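Side-chain contacts in superoxide dismutase [Fe] (Aquifex pyrophilus, PDB 1COJ), which destroys toxic superoxide radicals, converting them into hydrogen peroxide and oxygen at one iron ion per subunit of a homotetramer: residues Tyr39-Ile42 / Gln43-Ala47; Ala47-Phe51 / Ala52-Lys56; Leu100-Lys103 / Ile104-Asp107; Ala203-Ala206 / Leu207-Phe210. One frame throughout, in Å; residues are numbered along the deposited sequence.

Contact 1: residues Tyr39-Ile42 / Gln43-Ala47; sequences YNEI and QEKLA
Gln43 folds across a face of the Tyr39 ring, its CG 3.9 Å from the ring centroid and 28° off the normal, a CH-pi contact on the packed flank of the helix. The side chain bends at chi2 (-47°), which brings Gln43 CD to 3.7 Å from Tyr39 CZ, the amide and ring planes only 21° apart. Tyr39 also meets the ring of Tyr75, so an alanine in its place would probably open a gap beside Tyr75 and set the amide of Gln43 free to turn. One turn on, Ile42 CG2 lies 3.9 Å from Leu46 CD2, the two side chains alongside and pointing the same way. All four residues belong to helix 21-47 of the alpha-hairpin domain, and the apolar pair packs on helix 63-86, with Asn74 under Ile42 and Leu67 under Leu46. The helix here is regular; Leu46 N, for instance, donates to Ile42 O at 2.8 Å. Another flank is polar. Glu41 and Lys45 run extended side by side, and NZ of Lys45 meets the anti lone pair of Glu41 OE1 at 2.7 Å. Lys45 NZ has a second acid in Glu63 of a second subunit, and Glu41 OE2 pairs with Lys38. The solvent side is looser, as at the exposed Glu44, whose CG rests 3.3 Å from Asn40 O while its OE2 forms a salt bridge with Lys4.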
loop_
_atom_site.group_PDB
_atom_site.type_symbol
_atom_site.label_atom_id
_atom_site.label_comp_id
_atom_site.label_asym_id
_atom_site.label_seq_id
_atom_site.Cartn_x
_atom_site.Cartn_y
_atom_site.Cartn_z
ATOM N N TYR A 39 -10.419 -16.754 4.655
ATOM C CA TYR A 39 -9.853 -16.632 5.992
ATOM C C TYR A 39 -9.637 -18.042 6.535
ATOM O O TYR A 39 -8.587 -18.349 7.105
ATOM C CB TYR A 39 -10.796 -15.853 6.916
ATOM C CG TYR A 39 -10.372 -15.850 8.369
ATOM C CD1 TYR A 39 -9.454 -14.917 8.851
ATOM C CD2 TYR A 39 -10.878 -16.796 9.262
ATOM C CE1 TYR A 39 -9.051 -14.930 10.182
ATOM C CE2 TYR A 39 -10.482 -16.818 10.590
ATOM C CZ TYR A 39 -9.568 -15.886 11.046
ATOM O OH TYR A 39 -9.162 -15.924 12.363
ATOM N N ASN A 40 -10.618 -18.911 6.307
ATOM C CA ASN A 40 -10.545 -20.293 6.769
ATOM C C ASN A 40 -9.389 -21.059 6.136
ATOM O O ASN A 40 -8.696 -21.815 6.818
ATOM C CB ASN A 40 -11.877 -21.009 6.533
ATOM C CG ASN A 40 -12.958 -20.572 7.514
ATOM O OD1 ASN A 40 -12.690 -19.865 8.484
ATOM N ND2 ASN A 40 -14.187 -20.978 7.255
ATOM N N GLU A 41 -9.159 -20.832 4.846
ATOM C CA GLU A 41 -8.068 -21.486 4.127
ATOM C C GLU A 41 -6.738 -21.054 4.735
ATOM O O GLU A 41 -5.846 -21.875 4.969
ATOM C CB GLU A 41 -8.090 -21.102 2.646
ATOM C CG GLU A 41 -6.924 -21.685 1.853
ATOM C CD GLU A 41 -6.887 -21.225 0.401
ATOM O OE1 GLU A 41 -5.812 -21.305 -0.226
ATOM O OE2 GLU A 41 -7.932 -20.792 -0.122
ATOM N N ILE A 42 -6.612 -19.755 4.977
ATOM C CA ILE A 42 -5.406 -19.188 5.563
ATOM C C ILE A 42 -5.148 -19.798 6.943
ATOM O O ILE A 42 -4.012 -20.161 7.254
ATOM C CB ILE A 42 -5.515 -17.646 5.630
ATOM C CG1 ILE A 42 -5.442 -17.068 4.209
ATOM C CG2 ILE A 42 -4.431 -17.056 6.527
ATOM C CD1 ILE A 42 -5.766 -15.590 4.113
ATOM N N GLN A 43 -6.209 -19.990 7.727
ATOM C CA GLN A 43 -6.074 -20.578 9.061
ATOM C C GLN A 43 -5.527 -22.000 8.990
ATOM O O GLN A 43 -4.666 -22.379 9.788
ATOM C CB GLN A 43 -7.403 -20.563 9.830
ATOM C CG GLN A 43 -7.884 -19.171 10.226
ATOM C CD GLN A 43 -6.792 -18.313 10.846
ATOM O OE1 GLN A 43 -6.457 -17.248 10.334
ATOM N NE2 GLN A 43 -6.208 -18.788 11.927
ATOM N N GLU A 44 -6.010 -22.772 8.023
ATOM C CA GLU A 44 -5.557 -24.147 7.846
ATOM C C GLU A 44 -4.078 -24.190 7.472
ATOM O O GLU A 44 -3.311 -24.972 8.037
ATOM C CB GLU A 44 -6.367 -24.842 6.755
ATOM C CG GLU A 44 -7.842 -24.993 7.058
ATOM C CD GLU A 44 -8.579 -25.672 5.922
ATOM O OE1 GLU A 44 -8.345 -25.287 4.754
ATOM O OE2 GLU A 44 -9.381 -26.594 6.186
ATOM N N LYS A 45 -3.685 -23.342 6.526
ATOM C CA LYS A 45 -2.301 -23.293 6.071
ATOM C C LYS A 45 -1.357 -22.750 7.128
ATOM O O LYS A 45 -0.218 -23.196 7.239
ATOM C CB LYS A 45 -2.203 -22.506 4.768
ATOM C CG LYS A 45 -2.839 -23.264 3.622
ATOM C CD LYS A 45 -2.826 -22.502 2.318
ATOM C CE LYS A 45 -3.368 -23.391 1.203
ATOM N NZ LYS A 45 -3.452 -22.707 -0.107
ATOM N N LEU A 46 -1.856 -21.824 7.936
ATOM C CA LEU A 46 -1.077 -21.228 9.008
ATOM C C LEU A 46 -0.838 -22.283 10.105
ATOM O O LEU A 46 0.182 -22.258 10.786
ATOM C CB LEU A 46 -1.840 -20.025 9.559
ATOM C CG LEU A 46 -1.136 -18.688 9.798
ATOM C CD1 LEU A 46 0.073 -18.494 8.905
ATOM C CD2 LEU A 46 -2.153 -17.575 9.588
ATOM N N ALA A 47 -1.776 -23.214 10.260
ATOM C CA ALA A 47 -1.660 -24.276 11.263
ATOM C C ALA A 47 -0.620 -25.334 10.873
ATOM O O ALA A 47 -0.140 -26.094 11.719
ATOM C CB ALA A 47 -3.017 -24.936 11.487
#

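Contact 2: residues Ala47-Phe51 / Ala52-Lys56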
loop_
_atom_site.group_PDB
_atom_site.type_symbol
_atom_site.label_atom_id
_atom_site.label_comp_id
_atom_site.label_asym_id
_atom_site.label_seq_id
_atom_site.Cartn_x
_atom_site.Cartn_y
_atom_site.Cartn_z
ATOM N N ALA A 47 -1.776 -23.214 10.260
ATOM C CA ALA A 47 -1.660 -24.276 11.263
ATOM C C ALA A 47 -0.620 -25.334 10.873
ATOM O O ALA A 47 -0.140 -26.094 11.719
ATOM C CB ALA A 47 -3.017 -24.936 11.487
ATOM N N ASP A 48 -0.304 -25.416 9.587
ATOM C CA ASP A 48 0.678 -26.381 9.114
ATOM C C ASP A 48 2.081 -25.776 9.251
ATOM O O ASP A 48 2.543 -25.025 8.387
ATOM C CB ASP A 48 0.382 -26.762 7.659
ATOM C CG ASP A 48 1.290 -27.869 7.135
ATOM O OD1 ASP A 48 1.145 -28.229 5.951
ATOM O OD2 ASP A 48 2.146 -28.379 7.890
ATOM N N GLN A 49 2.773 -26.161 10.319
ATOM C CA GLN A 49 4.115 -25.667 10.610
ATOM C C GLN A 49 5.143 -25.936 9.519
ATOM O O GLN A 49 6.198 -25.308 9.495
ATOM C CB GLN A 49 4.621 -26.238 11.936
ATOM C CG GLN A 49 3.725 -25.948 13.137
ATOM C CD GLN A 49 3.535 -24.464 13.411
ATOM O OE1 GLN A 49 2.491 -24.047 13.909
ATOM N NE2 GLN A 49 4.542 -23.664 13.097
ATOM N N ASN A 50 4.860 -26.888 8.640
ATOM C CA ASN A 50 5.785 -27.200 7.559
ATOM C C ASN A 50 5.572 -26.257 6.384
ATOM O O ASN A 50 6.534 -25.801 5.768
ATOM C CB ASN A 50 5.638 -28.656 7.111
ATOM C CG ASN A 50 6.098 -29.645 8.173
ATOM O OD1 ASN A 50 7.227 -29.573 8.660
ATOM N ND2 ASN A 50 5.221 -30.574 8.539
ATOM N N PHE A 51 4.311 -25.973 6.073
ATOM C CA PHE A 51 3.978 -25.068 4.980
ATOM C C PHE A 51 4.356 -23.646 5.404
ATOM O O PHE A 51 5.132 -22.969 4.730
ATOM C CB PHE A 51 2.483 -25.136 4.663
ATOM C CG PHE A 51 2.066 -24.254 3.521
ATOM C CD1 PHE A 51 2.375 -24.600 2.211
ATOM C CD2 PHE A 51 1.368 -23.076 3.754
ATOM C CE1 PHE A 51 1.993 -23.785 1.145
ATOM C CE2 PHE A 51 0.982 -22.255 2.693
ATOM C CZ PHE A 51 1.295 -22.611 1.390
ATOM N N ALA A 52 3.772 -23.185 6.503
ATOM C CA ALA A 52 4.074 -21.857 7.020
ATOM C C ALA A 52 5.212 -22.031 8.017
ATOM O O ALA A 52 5.016 -21.932 9.227
ATOM C CB ALA A 52 2.850 -21.259 7.708
ATOM N N ASP A 53 6.395 -22.341 7.505
ATOM C CA ASP A 53 7.555 -22.545 8.348
ATOM C C ASP A 53 7.990 -21.236 8.996
ATOM O O ASP A 53 8.495 -20.339 8.322
ATOM C CB ASP A 53 8.699 -23.143 7.532
ATOM C CG ASP A 53 9.824 -23.670 8.407
ATOM O OD1 ASP A 53 9.934 -23.238 9.571
ATOM O OD2 ASP A 53 10.595 -24.527 7.937
ATOM N N ARG A 54 7.839 -21.161 10.313
ATOM C CA ARG A 54 8.207 -19.966 11.061
ATOM C C ARG A 54 9.699 -19.657 11.035
ATOM O O ARG A 54 10.087 -18.490 11.068
ATOM C CB ARG A 54 7.707 -20.060 12.502
ATOM C CG ARG A 54 6.537 -19.135 12.804
ATOM C CD ARG A 54 5.258 -19.870 13.171
ATOM N NE ARG A 54 4.626 -20.558 12.051
ATOM C CZ ARG A 54 3.309 -20.661 11.875
ATOM N NH1 ARG A 54 2.460 -20.112 12.734
ATOM N NH2 ARG A 54 2.834 -21.360 10.858
ATOM N N SER A 55 10.534 -20.689 10.936
ATOM C CA SER A 55 11.978 -20.482 10.907
ATOM C C SER A 55 12.434 -19.834 9.610
ATOM O O SER A 55 13.536 -19.299 9.537
ATOM C CB SER A 55 12.736 -21.794 11.131
ATOM O OG SER A 55 12.545 -22.698 10.060
ATOM N N LYS A 56 11.585 -19.883 8.589
ATOM C CA LYS A 56 11.907 -19.287 7.298
ATOM C C LYS A 56 11.299 -17.893 7.135
ATOM O O LYS A 56 11.345 -17.323 6.047
ATOM C CB LYS A 56 11.425 -20.183 6.158
ATOM C CG LYS A 56 12.166 -21.500 6.033
ATOM C CD LYS A 56 11.640 -22.296 4.845
ATOM C CE LYS A 56 12.424 -23.581 4.623
ATOM N NZ LYS A 56 12.420 -24.458 5.828
HETATM O O HOH W 1 7.091 -23.555 11.778
#
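Gln49 sets its amide nitrogen NE2 over one face of the Arg54 guanidinium, 3.2 Å above the plane and displaced toward the rim. The amide plane is inclined 52° to the guanidinium, so this is no flat stack, and NE2 and NE, both donors, merely pack together. At the guanidinium edge, in its plane, lies Ala52 O, gripped side-on by two nitrogens: Arg54 NH2 reaches it at 2.8 Å on a lone pair and Arg54 NE at 3.2 Å. This double grip fixes the rotation of the group; beyond it, NH2 probably also donates to Leu46 O and NH1 forms a salt bridge with Glu117 of a third subunit. A water completes the junction between the segments, accepting from Gln49 NE2 and Arg54 N while donating to Gln49 O. In the main chain, Ala52 N bonds to Asp48 O at 2.9 Å. Farther along, Asp53 is held by three donors. Ser55 OG and Ser55 N approach its OD1 from the same face of the carboxylate, and Lys56 NZ closes a salt bridge to OD2 at 2.8 Å. The loop is thus a string of compact turns between the two long helices of the alpha-hairpin domain: an Asx turn at Asp48, an inverse gamma turn centred on Ala52, with a weak bond from Asp53 N to Phe51 O, and a second Asx turn at Asp53.

Contact 3: residues Leu100-Lys103 / Ile104-Asp107; sequences LKKK and IEED
Lys103 curls along the helix surface to reach Asp107, and its course can be traced atom by atom. CB sits 3.1 Å from Ile104 N, the next peptide nitrogen. CG, placed anti to the backbone N (chi1 -168°), then comes within 3.6 Å of Asp107 OD1. A bend at chi2 carries the chain round this oxygen: CD passes it at 4.1 Å and CE at 3.7 Å. A second bend, at chi4 (75°), turns the ammonium toward the Asp107 carboxylate, and NZ meets Asp107 OD1 at 2.8 Å in a salt bridge. The approach is on the syn side, 17° out of the carboxylate plane. Both charged atoms have further partners in the turn and strand nearby, NZ donating to Gly138 O and OD1 accepting from Leu140 N. The pair therefore fastens helix 98-107 of the C-terminal domain to the start of strand 139-145 in its three-stranded antiparallel sheet. The Lys103 side chain also packs on Phe197 and Met201 of helix 190-207. A methionine at Lys103 would probably cost Asp107 its close ionic mate, leaving it the long, weak pairing with Arg139, and Gly138 O this donor. On the buried flank, one turn apart, Leu100 CG lies 4.0 Å from Ile104 CD1, with Leu140 and Cys114 against the isoleucine. The exposed flank is much looser: Lys102 NZ and Glu105 OE2 make only a weak salt bridge at 3.4 Å, although their side chains run alongside each other.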
loop_
_atom_site.group_PDB
_atom_site.type_symbol
_atom_site.label_atom_id
_atom_site.label_comp_id
_atom_site.label_asym_id
_atom_site.label_seq_id
_atom_site.Cartn_x
_atom_site.Cartn_y
_atom_site.Cartn_z
ATOM N N LEU A 100 -24.794 9.462 23.039
ATOM C CA LEU A 100 -24.064 9.475 21.776
ATOM C C LEU A 100 -24.031 10.883 21.188
ATOM O O LEU A 100 -22.974 11.364 20.772
ATOM C CB LEU A 100 -24.685 8.493 20.778
ATOM C CG LEU A 100 -24.057 8.470 19.380
ATOM C CD1 LEU A 100 -22.569 8.144 19.467
ATOM C CD2 LEU A 100 -24.779 7.461 18.500
ATOM N N LYS A 101 -25.177 11.556 21.194
ATOM C CA LYS A 101 -25.263 12.909 20.659
ATOM C C LYS A 101 -24.342 13.874 21.393
ATOM O O LYS A 101 -23.699 14.720 20.771
ATOM C CB LYS A 101 -26.696 13.428 20.727
ATOM C CG LYS A 101 -27.663 12.735 19.793
ATOM C CD LYS A 101 -29.073 13.253 20.033
ATOM C CE LYS A 101 -30.086 12.524 19.180
ATOM N NZ LYS A 101 -31.478 12.891 19.559
ATOM N N LYS A 102 -24.255 13.729 22.709
ATOM C CA LYS A 102 -23.416 14.609 23.511
ATOM C C LYS A 102 -21.931 14.425 23.214
ATOM O O LYS A 102 -21.185 15.403 23.114
ATOM C CB LYS A 102 -23.693 14.400 25.003
ATOM C CG LYS A 102 -23.072 15.456 25.914
ATOM C CD LYS A 102 -23.537 16.871 25.554
ATOM C CE LYS A 102 -25.051 17.034 25.701
ATOM N NZ LYS A 102 -25.522 18.395 25.300
ATOM N N LYS A 103 -21.508 13.172 23.076
ATOM C CA LYS A 103 -20.111 12.859 22.784
ATOM C C LYS A 103 -19.735 13.405 21.405
ATOM O O LYS A 103 -18.668 13.996 21.227
ATOM C CB LYS A 103 -19.892 11.347 22.825
ATOM C CG LYS A 103 -18.428 10.921 22.815
ATOM C CD LYS A 103 -17.973 10.525 24.209
ATOM C CE LYS A 103 -16.514 10.082 24.238
ATOM N NZ LYS A 103 -15.568 11.220 24.136
ATOM N N ILE A 104 -20.622 13.204 20.432
ATOM C CA ILE A 104 -20.405 13.687 19.069
ATOM C C ILE A 104 -20.288 15.206 19.095
ATOM O O ILE A 104 -19.468 15.799 18.389
ATOM C CB ILE A 104 -21.582 13.290 18.135
ATOM C CG1 ILE A 104 -21.524 11.793 17.822
ATOM C CG2 ILE A 104 -21.566 14.119 16.856
ATOM C CD1 ILE A 104 -22.671 11.297 16.974
ATOM N N GLU A 105 -21.108 15.827 19.933
ATOM C CA GLU A 105 -21.119 17.267 20.057
ATOM C C GLU A 105 -19.783 17.798 20.559
ATOM O O GLU A 105 -19.213 18.708 19.967
ATOM C CB GLU A 105 -22.244 17.689 20.989
ATOM C CG GLU A 105 -22.632 19.144 20.864
ATOM C CD GLU A 105 -23.785 19.515 21.774
ATOM O OE1 GLU A 105 -23.832 20.686 22.203
ATOM O OE2 GLU A 105 -24.641 18.645 22.060
ATOM N N GLU A 106 -19.257 17.198 21.617
ATOM C CA GLU A 106 -17.989 17.659 22.163
ATOM C C GLU A 106 -16.748 17.238 21.379
ATOM O O GLU A 106 -15.769 17.980 21.333
ATOM C CB GLU A 106 -17.864 17.297 23.647
ATOM C CG GLU A 106 -18.044 15.830 23.983
ATOM C CD GLU A 106 -18.063 15.586 25.483
ATOM O OE1 GLU A 106 -19.132 15.208 26.009
ATOM O OE2 GLU A 106 -17.011 15.780 26.135
ATOM N N ASP A 107 -16.791 16.075 20.736
ATOM C CA ASP A 107 -15.651 15.592 19.961
ATOM C C ASP A 107 -15.624 16.064 18.523
ATOM O O ASP A 107 -14.571 16.421 18.009
ATOM C CB ASP A 107 -15.593 14.064 19.966
ATOM C CG ASP A 107 -15.225 13.493 21.317
ATOM O OD1 ASP A 107 -15.417 12.278 21.501
ATOM O OD2 ASP A 107 -14.744 14.245 22.194
#

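Contact 4: residues Ala203-Ala206 / Leu207-Phe210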
loop_
_atom_site.group_PDB
_atom_site.type_symbol
_atom_site.label_atom_id
_atom_site.label_comp_id
_atom_site.label_asym_id
_atom_site.label_seq_id
_atom_site.Cartn_x
_atom_site.Cartn_y
_atom_site.Cartn_z
ATOM N N ALA A 203 -16.003 -0.053 27.826
ATOM C CA ALA A 203 -14.667 -0.582 27.558
ATOM C C ALA A 203 -13.606 0.495 27.769
ATOM O O ALA A 203 -12.546 0.225 28.342
ATOM C CB ALA A 203 -14.584 -1.126 26.142
ATOM N N TYR A 204 -13.895 1.716 27.320
ATOM C CA TYR A 204 -12.956 2.815 27.471
ATOM C C TYR A 204 -12.654 3.127 28.936
ATOM O O TYR A 204 -11.538 3.525 29.282
ATOM C CB TYR A 204 -13.451 4.078 26.763
ATOM C CG TYR A 204 -12.514 5.238 26.978
ATOM C CD1 TYR A 204 -11.197 5.182 26.519
ATOM C CD2 TYR A 204 -12.911 6.356 27.707
ATOM C CE1 TYR A 204 -10.295 6.211 26.787
ATOM C CE2 TYR A 204 -12.019 7.392 27.978
ATOM C CZ TYR A 204 -10.712 7.312 27.515
ATOM O OH TYR A 204 -9.830 8.338 27.765
ATOM N N GLU A 205 -13.650 2.928 29.797
ATOM C CA GLU A 205 -13.466 3.201 31.221
ATOM C C GLU A 205 -12.376 2.290 31.794
ATOM O O GLU A 205 -11.610 2.703 32.668
ATOM C CB GLU A 205 -14.768 2.965 31.990
ATOM C CG GLU A 205 -15.893 3.904 31.622
ATOM C CD GLU A 205 -15.583 5.353 32.014
ATOM O OE1 GLU A 205 -14.975 5.562 33.114
ATOM O OE2 GLU A 205 -15.962 6.268 31.226
ATOM N N ALA A 206 -12.276 1.061 31.289
ATOM C CA ALA A 206 -11.265 0.102 31.741
ATOM C C ALA A 206 -9.924 0.361 31.050
ATOM O O ALA A 206 -8.868 -0.003 31.565
ATOM C CB ALA A 206 -11.725 -1.322 31.455
ATOM N N LEU A 207 -9.983 1.014 29.891
ATOM C CA LEU A 207 -8.813 1.324 29.075
ATOM C C LEU A 207 -8.210 2.717 29.253
ATOM O O LEU A 207 -7.142 2.995 28.701
ATOM C CB LEU A 207 -9.172 1.136 27.598
ATOM C CG LEU A 207 -8.636 -0.035 26.770
ATOM C CD1 LEU A 207 -8.328 -1.244 27.623
ATOM C CD2 LEU A 207 -9.657 -0.367 25.697
ATOM N N LYS A 208 -8.880 3.614 29.971
ATOM C CA LYS A 208 -8.328 4.955 30.125
ATOM C C LYS A 208 -6.945 4.935 30.753
ATOM O O LYS A 208 -6.658 4.114 31.625
ATOM C CB LYS A 208 -9.270 5.898 30.880
ATOM C CG LYS A 208 -9.473 5.629 32.347
ATOM C CD LYS A 208 -10.337 6.740 32.907
ATOM C CE LYS A 208 -10.953 6.370 34.234
ATOM N NZ LYS A 208 -12.186 7.174 34.462
ATOM N N ASP A 209 -6.085 5.825 30.268
ATOM C CA ASP A 209 -4.704 5.928 30.734
ATOM C C ASP A 209 -3.926 4.664 30.373
ATOM O O ASP A 209 -3.069 4.210 31.133
ATOM C CB ASP A 209 -4.642 6.178 32.250
ATOM C CG ASP A 209 -5.228 7.521 32.648
ATOM O OD1 ASP A 209 -6.127 7.543 33.519
ATOM O OD2 ASP A 209 -4.787 8.554 32.096
ATOM N N PHE A 210 -4.229 4.106 29.202
ATOM C CA PHE A 210 -3.568 2.895 28.719
ATOM C C PHE A 210 -2.072 3.173 28.584
ATOM O O PHE A 210 -1.232 2.349 28.951
ATOM C CB PHE A 210 -4.162 2.479 27.372
ATOM C CG PHE A 210 -3.817 1.081 26.966
ATOM C CD1 PHE A 210 -4.443 -0.001 27.565
ATOM C CD2 PHE A 210 -2.866 0.844 25.980
ATOM C CE1 PHE A 210 -4.125 -1.303 27.192
ATOM C CE2 PHE A 210 -2.541 -0.450 25.602
ATOM C CZ PHE A 210 -3.170 -1.526 26.206
HETATM O O HOH W 2 -7.072 7.765 27.816
#
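Tyr204 and Lys208 stand at about a right angle, the lysine carbon CB lying over one face of the ring, 3.9 Å from Tyr204 CZ. The ring can cover the residue four places on because its CG is turned anti to the backbone N (chi1 177°). Lys208 in turn has CG in the crowded position between its own N and carbonyl carbon, and from there the chain runs extended past Glu205 O, CG at 3.6 Å. Its end crosses Glu205 obliquely; Glu205 bends at chi2, and OE1 meets Lys208 NZ at 3.5 Å, a weak salt bridge. On the tyrosine side a water links Tyr204 OH, at 2.8 Å, to the backbone nitrogen of Asp209, at 3.3 Å. These side chains bracket the point where helix 190-207 gives out. Tyr204 O receives weak bonds from both Leu207 N and Lys208 N, and Lys208 is the first residue to leave helical angles. A type II beta turn from Leu207 to Phe210 follows. Leu207 and Ala203 each pack on the other's counterpart in a third subunit, so this helix end belongs to an interface of the tetramer. The ion pair between the exposed Glu205 and Lys208 is long and probably contributes little. With its last backbone bonds weak too, the helix end probably depends more on apolar cover, Lys208 CB over the Tyr204 ring and Leu207 at the interface, than on strong polar bonds.

From the N terminus, the contacts follow one another in series; none nests or crosses, and each joins neighbouring residues without closing a long loop. Contact 1 lies on the later turns of helix 21-47 and hands over at the shared Ala47 to contact 2, which occupies the loop leading toward helix 63-86. The two touch directly, Lys45 packing on Phe51. Contact 3, in helix 98-107, lies across the chain's centre, about 41 Å from contact 1 between centres. Contact 4 marks the end of helix 190-207, a helix that contact 3 also packs against; their nearest atoms stay about 6 Å apart. Contacts 1, 2 and 4 all reach other subunits.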